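Local coordinates for 2-nitropropane dioxygenase (Streptomyces ansochromogenes, PDB 3BW2), which probably catalyses the FMN-dependent oxidation of alkyl nitronates such as propionate 3-nitronate by molecular oxygen, a likely detoxifying reaction, at residues Gly173-Gly178 / Ala321-Arg326; Phe9-Val14 / Val339-Leu344; Glu157-Glu162 / Glu205-Pro210; Val31-Gly36 / Thr61-Gly66; Thr146-Thr151 / Ala164-Val169. All coordinates share one frame; numbering follows the deposited sequence.

How the interactions relate
The five contacts are spread around a TIM barrel of eight parallel strands. Interactions 4, 5, 3 and 1 open in that order within the long stretch of chain that interaction 2 brings together; the segments of 3 alternate with those of 5 and 1. Interactions 2 and 4, centres about 12 Å apart, meet where Leu11 N probably bonds Gly35 O. Interactions 3 and 5, centres about 10 Å apart, meet in the unit strand 147-152, helix 155-163, strand 168-172, interaction 3 supplying the helix and interaction 5 the strands; Pro210 O probably accepts from Val169 N. Interaction 1 alone reaches FMN and shapes the cofactor pocket; the other four join helices, loops and strands of the barrel.

Interaction 1 (Gly173-Gly178 / Ala321-Arg326); sequences GVEAGG and AGQGHR. With FMN (flavin mononucleotide), chain B.
The carboxylate of Glu175 and the amide of Gln323 stand almost perpendicular, their planes 88° apart, and the amide oxygen meets the glutamate's aliphatic part: Gln323 OE1 is 2.9 Å from Glu175 CG, a tight fit. Glu175 bends at chi2 (98°), which turns its carboxylate away from Gln323, and its OE1 accepts from Leu196 N. At the edge of the His325 ring, in its plane, lies Gly322 O, bonded to ND1 at 3.2 Å; the same oxygen takes His325 N in the type I turn, which fixes the ring. The bond joining the two loops is Gln323 N to Glu175 O, 2.9 Å and 156° at the hydrogen. Beside it Gly177 CA lies 3.3 Å from Gly322 N, too close for a side chain on Gly177. That glycine's N donates to the FMN oxygen O5' at 3.1 Å, and Gly322 CA stands 3.4 Å from the FMN phosphate oxygen O2P, where a CB would clash. An alanine at Gln323 would probably leave Gly193 O and Gly195 N of the second subunit without their amide partner and open a gap over Glu175. The 173-178 loop follows strand 168-172, and the 321-326 loop precedes helix 333-350; both pack near strands 264-267 and 275-278, beside the flavin's ribityl phosphate end.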
# COMPACT_ATOMS: atom_id res chain seq x y z
N GLY A 173 -5.25 5.62 -1.49
CA GLY A 173 -3.99 4.91 -1.31
C GLY A 173 -3.32 4.51 -2.61
O GLY A 173 -3.88 4.64 -3.70
N VAL A 174 -2.10 3.98 -2.49
CA VAL A 174 -1.33 3.57 -3.65
C VAL A 174 -1.97 2.41 -4.41
O VAL A 174 -1.73 2.24 -5.61
CB VAL A 174 0.12 3.19 -3.23
CG1 VAL A 174 0.12 1.84 -2.53
CG2 VAL A 174 1.03 3.17 -4.44
N GLU A 175 -2.80 1.63 -3.72
CA GLU A 175 -3.46 0.47 -4.34
C GLU A 175 -4.55 0.82 -5.35
O GLU A 175 -4.95 -0.01 -6.16
CB GLU A 175 -4.08 -0.43 -3.27
CG GLU A 175 -3.12 -0.85 -2.16
CD GLU A 175 -3.27 0.01 -0.92
OE1 GLU A 175 -3.14 1.25 -1.03
OE2 GLU A 175 -3.51 -0.56 0.16
N ALA A 176 -5.04 2.06 -5.28
CA ALA A 176 -6.11 2.55 -6.14
C ALA A 176 -5.92 2.34 -7.65
O ALA A 176 -4.80 2.38 -8.17
CB ALA A 176 -6.33 4.04 -5.87
N GLY A 177 -7.03 2.11 -8.34
CA GLY A 177 -6.98 1.94 -9.78
C GLY A 177 -7.15 3.31 -10.41
O GLY A 177 -7.65 4.24 -9.77
N GLY A 178 -6.72 3.46 -11.66
CA GLY A 178 -6.85 4.74 -12.33
C GLY A 178 -5.81 5.75 -11.87
O GLY A 178 -4.77 5.38 -11.32
N ALA A 321 -7.16 -0.28 -13.10
CA ALA A 321 -7.61 -1.27 -12.13
C ALA A 321 -6.78 -1.19 -10.85
O ALA A 321 -5.57 -0.97 -10.90
CB ALA A 321 -7.50 -2.69 -12.73
N GLY A 322 -7.45 -1.35 -9.71
CA GLY A 322 -6.76 -1.31 -8.43
C GLY A 322 -6.12 -2.66 -8.18
O GLY A 322 -6.38 -3.62 -8.91
N GLN A 323 -5.29 -2.75 -7.15
CA GLN A 323 -4.60 -4.00 -6.84
C GLN A 323 -5.52 -5.15 -6.44
O GLN A 323 -5.08 -6.30 -6.38
CB GLN A 323 -3.56 -3.76 -5.75
CG GLN A 323 -2.45 -2.81 -6.18
CD GLN A 323 -1.33 -2.76 -5.17
OE1 GLN A 323 -1.57 -2.57 -3.98
NE2 GLN A 323 -0.09 -2.91 -5.63
N GLY A 324 -6.79 -4.86 -6.17
CA GLY A 324 -7.72 -5.90 -5.80
C GLY A 324 -8.57 -6.37 -6.97
O GLY A 324 -9.59 -7.04 -6.78
N HIS A 325 -8.14 -6.05 -8.18
CA HIS A 325 -8.89 -6.41 -9.39
C HIS A 325 -9.30 -7.88 -9.51
O HIS A 325 -10.41 -8.17 -9.95
CB HIS A 325 -8.12 -5.99 -10.65
CG HIS A 325 -6.87 -6.77 -10.88
ND1 HIS A 325 -5.66 -6.44 -10.30
CD2 HIS A 325 -6.63 -7.87 -11.64
CE1 HIS A 325 -4.74 -7.30 -10.68
NE2 HIS A 325 -5.30 -8.18 -11.50
N ARG A 326 -8.40 -8.79 -9.14
CA ARG A 326 -8.70 -10.21 -9.24
C ARG A 326 -9.93 -10.64 -8.43
O ARG A 326 -10.49 -11.72 -8.67
CB ARG A 326 -7.46 -11.04 -8.85
CG ARG A 326 -6.40 -11.05 -9.95
CD ARG A 326 -4.97 -11.19 -9.42
NE ARG A 326 -4.73 -12.44 -8.70
CZ ARG A 326 -3.54 -12.84 -8.27
NH1 ARG A 326 -2.46 -12.10 -8.47
NH2 ARG A 326 -3.43 -13.99 -7.61
N1 FMN B . -11.23 9.25 -9.81
C2 FMN B . -11.71 10.55 -10.09
O2 FMN B . -11.72 11.40 -9.21
N3 FMN B . -12.18 10.87 -11.36
C4 FMN B . -12.21 9.95 -12.40
O4 FMN B . -12.64 10.29 -13.52
C4A FMN B . -11.74 8.64 -12.13
N5 FMN B . -11.77 7.66 -13.13
C5A FMN B . -11.35 6.35 -12.88
C6 FMN B . -11.42 5.38 -13.92
C7 FMN B . -11.01 4.02 -13.72
C7M FMN B . -11.84 3.00 -14.55
C8 FMN B . -10.56 3.70 -12.39
C8M FMN B . -10.74 2.31 -11.76
C9 FMN B . -10.46 4.66 -11.34
C9A FMN B . -10.86 6.00 -11.58
N10 FMN B . -10.80 6.99 -10.57
C10 FMN B . -11.25 8.30 -10.83
C1' FMN B . -10.12 6.70 -9.23
C2' FMN B . -11.23 6.39 -8.19
O2' FMN B . -11.74 7.61 -7.69
C3' FMN B . -10.69 5.59 -6.96
O3' FMN B . -9.64 6.38 -6.39
C4' FMN B . -10.12 4.20 -7.29
O4' FMN B . -11.05 3.55 -8.16
C5' FMN B . -9.92 3.36 -6.00
O5' FMN B . -9.39 2.04 -6.28
P FMN B . -10.23 0.68 -6.65
O1P FMN B . -11.29 1.19 -5.74
O2P FMN B . -8.94 0.04 -6.15
O3P FMN B . -10.23 1.23 -8.06

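Interaction 2 (Phe9-Val14 / Val339-Leu344); sequences FPLPIV and VLAAEL
Leu11 and Pro12 lead into strand 13-15, which Ile13 begins, opposite Leu340, Ala341 and Leu344 of helix 333-350, with the CA atoms of Leu11 and Ala341 7.4 Å apart. Pro12 is the centre of an inverse gamma turn (phi -76°, psi 48°), a sharp bend just before the strand; the side chains of three successive residues touch the helix. On the helix, Leu340 and Leu344 stand one turn apart, joined by the backbone bond from Leu344 N to Leu340 O, with Ala341 beside them. Each strand-side residue finds its own helix partner. Leu11 brings the CD1 end of its chain to Ala341 CB at 4.1 Å, the short alanine leaving the leucine room to approach. Pro12 and Leu344 reach for one another tip to tip, the ring's CG 3.8 Å from Leu344 CD2; with CG anti to the backbone N (chi1 170°), Leu344 is thrown forward to the proline. Deeper in, the extended Ile13 chain crosses Leu340 obliquely and sets CD1 4.1 Å from Leu340 CB. Ile223 of helix 220-228 touches both Ile13 and Leu344, while Leu340 rests on Leu236 of strand 233-236. The last helix of the chain thus lies against the entry to the first strand, which pairs with strand 233-236 at the closure of the barrel. Since all three side-chain meetings are between carbons, this contact depends on shape and the burial of apolar surface, without a directional bond between the two segments.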
# COMPACT_ATOMS: atom_id res chain seq x y z
N PHE A 9 -26.74 9.28 2.63
CA PHE A 9 -27.09 7.93 2.21
C PHE A 9 -26.85 6.94 3.35
O PHE A 9 -25.94 7.12 4.15
CB PHE A 9 -26.29 7.55 0.95
CG PHE A 9 -24.83 7.89 1.02
CD1 PHE A 9 -23.88 6.90 1.25
CD2 PHE A 9 -24.40 9.21 0.88
CE1 PHE A 9 -22.53 7.21 1.32
CE2 PHE A 9 -23.05 9.53 0.95
CZ PHE A 9 -22.11 8.53 1.18
N PRO A 10 -27.67 5.89 3.43
CA PRO A 10 -27.60 4.85 4.46
C PRO A 10 -26.33 4.01 4.59
O PRO A 10 -25.90 3.72 5.71
CB PRO A 10 -28.83 4.00 4.18
CG PRO A 10 -28.95 4.09 2.70
CD PRO A 10 -28.73 5.57 2.46
N LEU A 11 -25.74 3.60 3.48
CA LEU A 11 -24.54 2.78 3.54
C LEU A 11 -23.26 3.58 3.30
O LEU A 11 -23.23 4.47 2.45
CB LEU A 11 -24.64 1.63 2.54
CG LEU A 11 -25.84 0.69 2.76
CD1 LEU A 11 -25.98 -0.24 1.57
CD2 LEU A 11 -25.64 -0.11 4.04
N PRO A 12 -22.19 3.27 4.04
CA PRO A 12 -20.89 3.95 3.93
C PRO A 12 -20.14 3.47 2.69
O PRO A 12 -18.95 3.15 2.75
CB PRO A 12 -20.19 3.53 5.21
CG PRO A 12 -20.66 2.11 5.37
CD PRO A 12 -22.14 2.21 5.07
N ILE A 13 -20.84 3.45 1.57
CA ILE A 13 -20.26 2.98 0.32
C ILE A 13 -20.40 4.00 -0.79
O ILE A 13 -21.51 4.46 -1.09
CB ILE A 13 -20.95 1.68 -0.14
CG1 ILE A 13 -20.90 0.64 0.99
CG2 ILE A 13 -20.28 1.16 -1.40
CD1 ILE A 13 -21.68 -0.62 0.70
N VAL A 14 -19.28 4.34 -1.42
CA VAL A 14 -19.29 5.31 -2.50
C VAL A 14 -18.77 4.68 -3.78
O VAL A 14 -17.71 4.05 -3.78
CB VAL A 14 -18.40 6.53 -2.17
CG1 VAL A 14 -18.44 7.53 -3.31
CG2 VAL A 14 -18.86 7.17 -0.87
N VAL A 339 -24.29 -7.32 -1.42
CA VAL A 339 -23.28 -8.26 -0.97
C VAL A 339 -22.27 -7.53 -0.08
O VAL A 339 -21.90 -8.03 0.98
CB VAL A 339 -22.53 -8.89 -2.17
CG1 VAL A 339 -21.40 -9.78 -1.67
CG2 VAL A 339 -23.50 -9.71 -3.00
N LEU A 340 -21.82 -6.36 -0.52
CA LEU A 340 -20.87 -5.59 0.28
C LEU A 340 -21.47 -5.25 1.64
O LEU A 340 -20.79 -5.32 2.66
CB LEU A 340 -20.47 -4.31 -0.46
CG LEU A 340 -19.67 -4.51 -1.76
CD1 LEU A 340 -19.52 -3.18 -2.49
CD2 LEU A 340 -18.30 -5.10 -1.43
N ALA A 341 -22.75 -4.89 1.65
CA ALA A 341 -23.43 -4.54 2.89
C ALA A 341 -23.47 -5.73 3.84
O ALA A 341 -23.28 -5.59 5.05
CB ALA A 341 -24.85 -4.06 2.60
N ALA A 342 -23.71 -6.92 3.29
CA ALA A 342 -23.77 -8.14 4.09
C ALA A 342 -22.39 -8.48 4.63
O ALA A 342 -22.25 -8.91 5.78
CB ALA A 342 -24.29 -9.29 3.25
N GLU A 343 -21.36 -8.30 3.80
CA GLU A 343 -20.00 -8.60 4.22
C GLU A 343 -19.58 -7.62 5.31
O GLU A 343 -18.90 -8.00 6.27
CB GLU A 343 -19.05 -8.53 3.02
CG GLU A 343 -19.26 -9.69 2.04
CD GLU A 343 -18.47 -9.53 0.75
OE1 GLU A 343 -18.37 -10.52 -0.00
OE2 GLU A 343 -17.96 -8.42 0.48
N LEU A 344 -20.00 -6.37 5.15
CA LEU A 344 -19.71 -5.33 6.13
C LEU A 344 -20.31 -5.71 7.48
O LEU A 344 -19.63 -5.69 8.51
CB LEU A 344 -20.30 -4.00 5.67
CG LEU A 344 -20.29 -2.84 6.68
CD1 LEU A 344 -18.86 -2.53 7.09
CD2 LEU A 344 -20.95 -1.62 6.06

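Interaction 3 (Glu157-Glu162 / Glu205-Pro210); sequences EARAVE and EAVDIP
Glu162 and Val207 form the tight centre of this contact, sliding past each other in opposite directions, with Glu162 OE1 3.5 Å from Val207 CB. The glutamate chain is extended, CG anti to the backbone N (chi1 177°), which carries its carboxylate across to the turn after helix 196-206. There Asp208 N donates to Glu162 OE2 at 2.8 Å in a nearly straight bond (172°) that arrives on the syn side but 33° out of the carboxylate plane. Around this bond the packing is apolar: Val207 CG1 lies 4.1 Å from Ala158 CB, and Ile209 CD1 4.0 Å from Glu162 CB, and Val161 CG1 makes a looser touch on Ile209 CD1. The outer side is different. Arg159 runs out over Ala206, whose carbonyl oxygen lies over one face of the guanidinium; Arg159 NH1 is 2.7 Å from Ala206 O, but the angle is poor for a hydrogen bond, so any attraction is probably mainly electrostatic. Asp208 OD2, 4.3 Å from Glu162 OE2, sets two like charges near each other, which would tend to repel. Next to Ala206, Glu205 points away and forms a salt bridge with Arg219 of the second subunit. Helices 155-163 and 196-206 are neighbours in the outer layer of the TIM barrel, and Pro210 leads from the turn after helix 196-206 into strand 211-214, a helix-to-strand arrangement characteristic of the alternating beta-alpha barrel.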
# COMPACT_ATOMS: atom_id res chain seq x y z
N GLU A 157 -1.27 16.87 1.53
CA GLU A 157 -2.34 17.20 0.60
C GLU A 157 -3.69 17.24 1.31
O GLU A 157 -4.54 18.07 1.00
CB GLU A 157 -2.38 16.19 -0.56
CG GLU A 157 -1.17 16.28 -1.47
CD GLU A 157 -1.22 15.30 -2.63
OE1 GLU A 157 -2.00 14.33 -2.56
OE2 GLU A 157 -0.46 15.48 -3.60
N ALA A 158 -3.89 16.35 2.28
CA ALA A 158 -5.14 16.32 3.02
C ALA A 158 -5.32 17.61 3.82
O ALA A 158 -6.43 18.15 3.90
CB ALA A 158 -5.18 15.12 3.96
N ARG A 159 -4.23 18.12 4.40
CA ARG A 159 -4.30 19.37 5.16
C ARG A 159 -4.70 20.51 4.22
O ARG A 159 -5.42 21.42 4.61
CB ARG A 159 -2.95 19.67 5.81
CG ARG A 159 -2.61 18.79 7.00
CD ARG A 159 -1.27 19.18 7.61
NE ARG A 159 -0.99 18.47 8.86
CZ ARG A 159 -1.68 18.62 9.98
NH1 ARG A 159 -2.70 19.47 10.03
NH2 ARG A 159 -1.35 17.94 11.07
N ALA A 160 -4.22 20.44 2.98
CA ALA A 160 -4.54 21.45 1.96
C ALA A 160 -6.02 21.39 1.62
O ALA A 160 -6.66 22.41 1.41
CB ALA A 160 -3.70 21.21 0.71
N VAL A 161 -6.56 20.17 1.57
CA VAL A 161 -7.98 19.99 1.27
C VAL A 161 -8.82 20.64 2.38
O VAL A 161 -9.77 21.37 2.11
CB VAL A 161 -8.34 18.49 1.15
CG1 VAL A 161 -9.85 18.30 1.12
CG2 VAL A 161 -7.72 17.92 -0.13
N GLU A 162 -8.45 20.37 3.62
CA GLU A 162 -9.14 20.92 4.77
C GLU A 162 -9.02 22.44 4.80
O GLU A 162 -10.01 23.14 5.02
CB GLU A 162 -8.57 20.33 6.07
CG GLU A 162 -9.19 20.91 7.34
CD GLU A 162 -8.68 20.23 8.60
OE1 GLU A 162 -7.44 20.19 8.80
OE2 GLU A 162 -9.51 19.74 9.38
N GLU A 205 -5.21 11.78 11.55
CA GLU A 205 -4.56 12.58 12.59
C GLU A 205 -4.11 13.95 12.10
O GLU A 205 -3.74 14.81 12.90
CB GLU A 205 -3.36 11.83 13.17
CG GLU A 205 -3.68 10.45 13.70
CD GLU A 205 -2.74 10.00 14.80
OE1 GLU A 205 -1.56 10.40 14.78
OE2 GLU A 205 -3.19 9.24 15.68
N ALA A 206 -4.15 14.15 10.79
CA ALA A 206 -3.73 15.42 10.20
C ALA A 206 -4.88 16.42 10.01
O ALA A 206 -4.65 17.63 10.00
CB ALA A 206 -3.05 15.17 8.86
N VAL A 207 -6.10 15.92 9.83
CA VAL A 207 -7.25 16.80 9.64
C VAL A 207 -8.40 16.38 10.55
O VAL A 207 -8.39 15.29 11.12
CB VAL A 207 -7.74 16.77 8.17
CG1 VAL A 207 -6.59 17.12 7.23
CG2 VAL A 207 -8.33 15.41 7.83
N ASP A 208 -9.40 17.25 10.67
CA ASP A 208 -10.56 16.96 11.51
C ASP A 208 -11.83 16.70 10.71
O ASP A 208 -12.86 16.35 11.28
CB ASP A 208 -10.81 18.11 12.49
CG ASP A 208 -9.64 18.34 13.43
OD1 ASP A 208 -9.08 17.35 13.94
OD2 ASP A 208 -9.29 19.52 13.66
N ILE A 209 -11.76 16.87 9.39
CA ILE A 209 -12.92 16.64 8.55
C ILE A 209 -13.05 15.15 8.23
O ILE A 209 -12.07 14.40 8.35
CB ILE A 209 -12.83 17.44 7.24
CG1 ILE A 209 -11.51 17.13 6.53
CG2 ILE A 209 -12.93 18.93 7.54
CD1 ILE A 209 -11.45 17.70 5.11
N PRO A 210 -14.25 14.70 7.83
CA PRO A 210 -14.52 13.29 7.49
C PRO A 210 -13.60 12.78 6.39
O PRO A 210 -13.22 13.53 5.49
CB PRO A 210 -15.98 13.32 7.03
CG PRO A 210 -16.56 14.44 7.83
CD PRO A 210 -15.48 15.50 7.72

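Interaction 4 (Val31-Gly36 / Thr61-Gly66); sequences VCEAGG and TGRPFG
Glu33 OE2 and Thr61 OG1 make the shortest polar bond between the two segments, 2.6 Å, the threonine donating to the anti lone pair of the carboxylate oxygen. Thr61 OG1 stands anti to its own backbone N (chi1 179°), and in that position it also accepts from Arg63 N at 3.0 Å, closing an ST turn. The hydroxyl thus both gives and takes. Glu33 OE2 has further partners: water 1 donates to it at 2.8 Å and itself accepts from Gly62 N at 2.9 Å, so that turn N-H is satisfied through solvent. Arg63 adds a longer salt bridge, its NE 3.6 Å from Glu33 OE2, the two chains crossing at about a right angle with the carboxylate and guanidinium planes 30° apart. A valine at Thr61 would probably leave Arg63 N without its acceptor and Glu33 OE2 short of a donor, freeing the turn and the carboxylate to shift. The setting is a pair of neighbouring alpha-to-beta loops of the TIM barrel, at the N-terminal ends of strands 38-41 and 65-70: helix 25-33 ends in a Schellman motif at Gly35, where Gly35 N and Gly36 N bond back to Cys32 O and Val31 O, while the other segment leads from helix 47-60 into strand 65-70. Cys32 fills the space between, its CB 3.8 Å from Thr61 OG1 and its sulphur against Phe65 CB. Farther along, water 2 donates to two carbonyls, Gly36 O and Pro64 O, each at 2.7 Å, tying the approaches to the two strands.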
# COMPACT_ATOMS: atom_id res chain seq x y z
N VAL A 31 -26.48 2.23 -7.81
CA VAL A 31 -25.77 2.39 -6.54
C VAL A 31 -26.65 3.21 -5.59
O VAL A 31 -26.91 2.80 -4.46
CB VAL A 31 -24.40 3.08 -6.76
CG1 VAL A 31 -23.72 3.35 -5.43
CG2 VAL A 31 -23.51 2.20 -7.63
N CYS A 32 -27.11 4.37 -6.05
CA CYS A 32 -27.97 5.24 -5.24
C CYS A 32 -29.19 4.50 -4.72
O CYS A 32 -29.52 4.57 -3.54
CB CYS A 32 -28.45 6.45 -6.06
SG CYS A 32 -27.16 7.57 -6.58
N GLU A 33 -29.88 3.79 -5.62
CA GLU A 33 -31.09 3.06 -5.25
C GLU A 33 -30.84 1.94 -4.24
O GLU A 33 -31.75 1.53 -3.54
CB GLU A 33 -31.77 2.50 -6.50
CG GLU A 33 -32.47 3.56 -7.33
CD GLU A 33 -33.55 4.29 -6.55
OE1 GLU A 33 -34.49 3.62 -6.07
OE2 GLU A 33 -33.46 5.53 -6.41
N ALA A 34 -29.60 1.46 -4.18
CA ALA A 34 -29.23 0.39 -3.26
C ALA A 34 -28.76 0.96 -1.92
O ALA A 34 -28.41 0.21 -1.01
CB ALA A 34 -28.14 -0.48 -3.87
N GLY A 35 -28.74 2.28 -1.81
CA GLY A 35 -28.32 2.89 -0.56
C GLY A 35 -26.93 3.49 -0.52
O GLY A 35 -26.52 4.06 0.49
N GLY A 36 -26.19 3.37 -1.62
CA GLY A 36 -24.85 3.93 -1.66
C GLY A 36 -24.87 5.27 -2.36
O GLY A 36 -25.94 5.78 -2.71
N THR A 61 -33.10 8.38 -10.45
CA THR A 61 -33.17 8.29 -9.00
C THR A 61 -33.35 9.66 -8.35
O THR A 61 -32.91 10.68 -8.89
CB THR A 61 -31.89 7.65 -8.41
OG1 THR A 61 -32.00 7.60 -6.98
CG2 THR A 61 -30.66 8.46 -8.79
N GLY A 62 -34.01 9.67 -7.20
CA GLY A 62 -34.22 10.91 -6.49
C GLY A 62 -33.27 10.99 -5.31
O GLY A 62 -33.30 11.94 -4.53
N ARG A 63 -32.42 9.97 -5.18
CA ARG A 63 -31.46 9.91 -4.09
C ARG A 63 -30.18 10.68 -4.40
O ARG A 63 -29.85 10.92 -5.56
CB ARG A 63 -31.17 8.44 -3.77
CG ARG A 63 -32.45 7.66 -3.52
CD ARG A 63 -32.20 6.22 -3.09
NE ARG A 63 -33.46 5.52 -2.84
CZ ARG A 63 -34.34 5.86 -1.91
NH1 ARG A 63 -34.10 6.90 -1.12
NH2 ARG A 63 -35.46 5.17 -1.76
N PRO A 64 -29.43 11.08 -3.35
CA PRO A 64 -28.18 11.83 -3.52
C PRO A 64 -27.13 11.12 -4.37
O PRO A 64 -26.96 9.90 -4.29
CB PRO A 64 -27.70 12.04 -2.08
CG PRO A 64 -28.96 11.98 -1.28
CD PRO A 64 -29.70 10.84 -1.93
N PHE A 65 -26.42 11.90 -5.18
CA PHE A 65 -25.37 11.39 -6.05
C PHE A 65 -24.29 12.45 -6.17
O PHE A 65 -24.47 13.60 -5.76
CB PHE A 65 -25.94 11.06 -7.43
CG PHE A 65 -26.46 12.26 -8.17
CD1 PHE A 65 -25.60 13.11 -8.86
CD2 PHE A 65 -27.82 12.56 -8.17
CE1 PHE A 65 -26.08 14.23 -9.54
CE2 PHE A 65 -28.31 13.68 -8.84
CZ PHE A 65 -27.44 14.52 -9.52
N GLY A 66 -23.15 12.06 -6.73
CA GLY A 66 -22.06 13.00 -6.89
C GLY A 66 -21.61 13.17 -8.32
O GLY A 66 -21.93 12.35 -9.20
O HOH W 1 -35.41 7.44 -6.03
O HOH W 2 -27.52 7.99 -2.45

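Interaction 5 (Thr146-Thr151 / Ala164-Val169)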
# COMPACT_ATOMS: atom_id res chain seq x y z
N THR A 146 -24.25 22.21 -1.81
CA THR A 146 -23.51 21.04 -2.30
C THR A 146 -22.36 20.68 -1.36
O THR A 146 -21.64 21.56 -0.90
CB THR A 146 -22.91 21.30 -3.70
OG1 THR A 146 -23.95 21.57 -4.64
CG2 THR A 146 -22.10 20.09 -4.17
N LEU A 147 -22.20 19.39 -1.07
CA LEU A 147 -21.09 18.95 -0.22
C LEU A 147 -19.89 18.77 -1.13
O LEU A 147 -20.02 18.31 -2.27
CB LEU A 147 -21.44 17.63 0.48
CG LEU A 147 -22.59 17.73 1.49
CD1 LEU A 147 -22.86 16.36 2.10
CD2 LEU A 147 -22.24 18.74 2.58
N THR A 148 -18.71 19.14 -0.64
CA THR A 148 -17.50 19.05 -1.45
C THR A 148 -16.47 18.06 -0.94
O THR A 148 -16.16 18.01 0.25
CB THR A 148 -16.84 20.43 -1.58
OG1 THR A 148 -16.55 20.95 -0.28
CG2 THR A 148 -17.76 21.40 -2.31
N LEU A 149 -15.94 17.26 -1.87
CA LEU A 149 -14.91 16.27 -1.56
C LEU A 149 -13.71 16.51 -2.46
O LEU A 149 -13.85 16.95 -3.60
CB LEU A 149 -15.44 14.86 -1.81
CG LEU A 149 -16.36 14.20 -0.77
CD1 LEU A 149 -17.57 15.07 -0.49
CD2 LEU A 149 -16.79 12.85 -1.30
N VAL A 150 -12.52 16.21 -1.94
CA VAL A 150 -11.28 16.37 -2.69
C VAL A 150 -10.32 15.24 -2.35
O VAL A 150 -10.16 14.87 -1.19
CB VAL A 150 -10.57 17.71 -2.36
CG1 VAL A 150 -9.30 17.83 -3.20
CG2 VAL A 150 -11.51 18.88 -2.64
N THR A 151 -9.66 14.68 -3.37
CA THR A 151 -8.71 13.59 -3.13
C THR A 151 -7.35 14.11 -2.66
O THR A 151 -6.88 15.17 -3.10
CB THR A 151 -8.48 12.75 -4.41
OG1 THR A 151 -9.66 11.98 -4.69
CG2 THR A 151 -7.28 11.82 -4.25
N ALA A 164 -8.80 24.42 2.46
CA ALA A 164 -9.61 25.01 1.40
C ALA A 164 -11.07 25.08 1.81
O ALA A 164 -11.89 25.69 1.11
CB ALA A 164 -9.47 24.19 0.12
N GLY A 165 -11.40 24.46 2.94
CA GLY A 165 -12.78 24.48 3.42
C GLY A 165 -13.65 23.34 2.94
O GLY A 165 -14.86 23.34 3.19
N ALA A 166 -13.07 22.35 2.26
CA ALA A 166 -13.83 21.21 1.75
C ALA A 166 -14.51 20.45 2.89
O ALA A 166 -14.03 20.46 4.02
CB ALA A 166 -12.90 20.27 0.99
N ASP A 167 -15.64 19.80 2.59
CA ASP A 167 -16.38 19.05 3.60
C ASP A 167 -15.74 17.72 4.00
O ASP A 167 -15.89 17.26 5.13
CB ASP A 167 -17.81 18.77 3.11
CG ASP A 167 -18.62 20.04 2.95
OD1 ASP A 167 -18.97 20.66 3.97
OD2 ASP A 167 -18.89 20.43 1.79
N ALA A 168 -15.02 17.10 3.08
CA ALA A 168 -14.38 15.83 3.37
C ALA A 168 -13.24 15.59 2.40
O ALA A 168 -13.22 16.15 1.30
CB ALA A 168 -15.39 14.69 3.26
N VAL A 169 -12.29 14.76 2.82
CA VAL A 169 -11.15 14.45 1.98
C VAL A 169 -11.20 12.97 1.62
O VAL A 169 -11.57 12.13 2.45
CB VAL A 169 -9.82 14.76 2.71
CG1 VAL A 169 -9.76 14.01 4.04
CG2 VAL A 169 -8.63 14.36 1.83
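Asp167 OD2 is gripped twice by Thr148: the backbone N donates to its anti lone pair at 2.8 Å and 163°, and the hydroxyl OG1 donates at 3.2 Å from above the carboxylate plane, 47° out of it. The two segments enter adjacent parallel strands of the TIM barrel, 147-152 and 168-172, joined by helix 155-163 in a beta-alpha-beta crossover. The aspartate immediately precedes its strand, where it takes up a strand N-H of its neighbour before the regular bonding begins. Its other oxygen, OD1, makes a salt bridge to Arg142, so the carboxylate is held from both oxygens, which would probably stabilise its negative charge. Leu147 crosses the group at about a right angle, CD2 3.8 Å from Asp167 OD2. The parallel pairing then runs Ala168 N to Thr148 O at 3.2 Å and Val150 N to Ala168 O at 3.3 Å, the latter a weak bond; Asp167 N adds a second weak bond to Thr148 O. Side chains alternate between the sheet's two faces. Leu149 and Ala168 share the barrel's interior, where Leu149 CG touches Ala168 CB at 4.2 Å and Gln235, an FMN ligand, lies near. Val150 and Val169 face outward, toward Val161 of helix 155-163, and Val150 CG2 also meets Ala166 CB at 4.1 Å. Val169 CG2, anti to its backbone N, comes 3.4 Å from Val150 O.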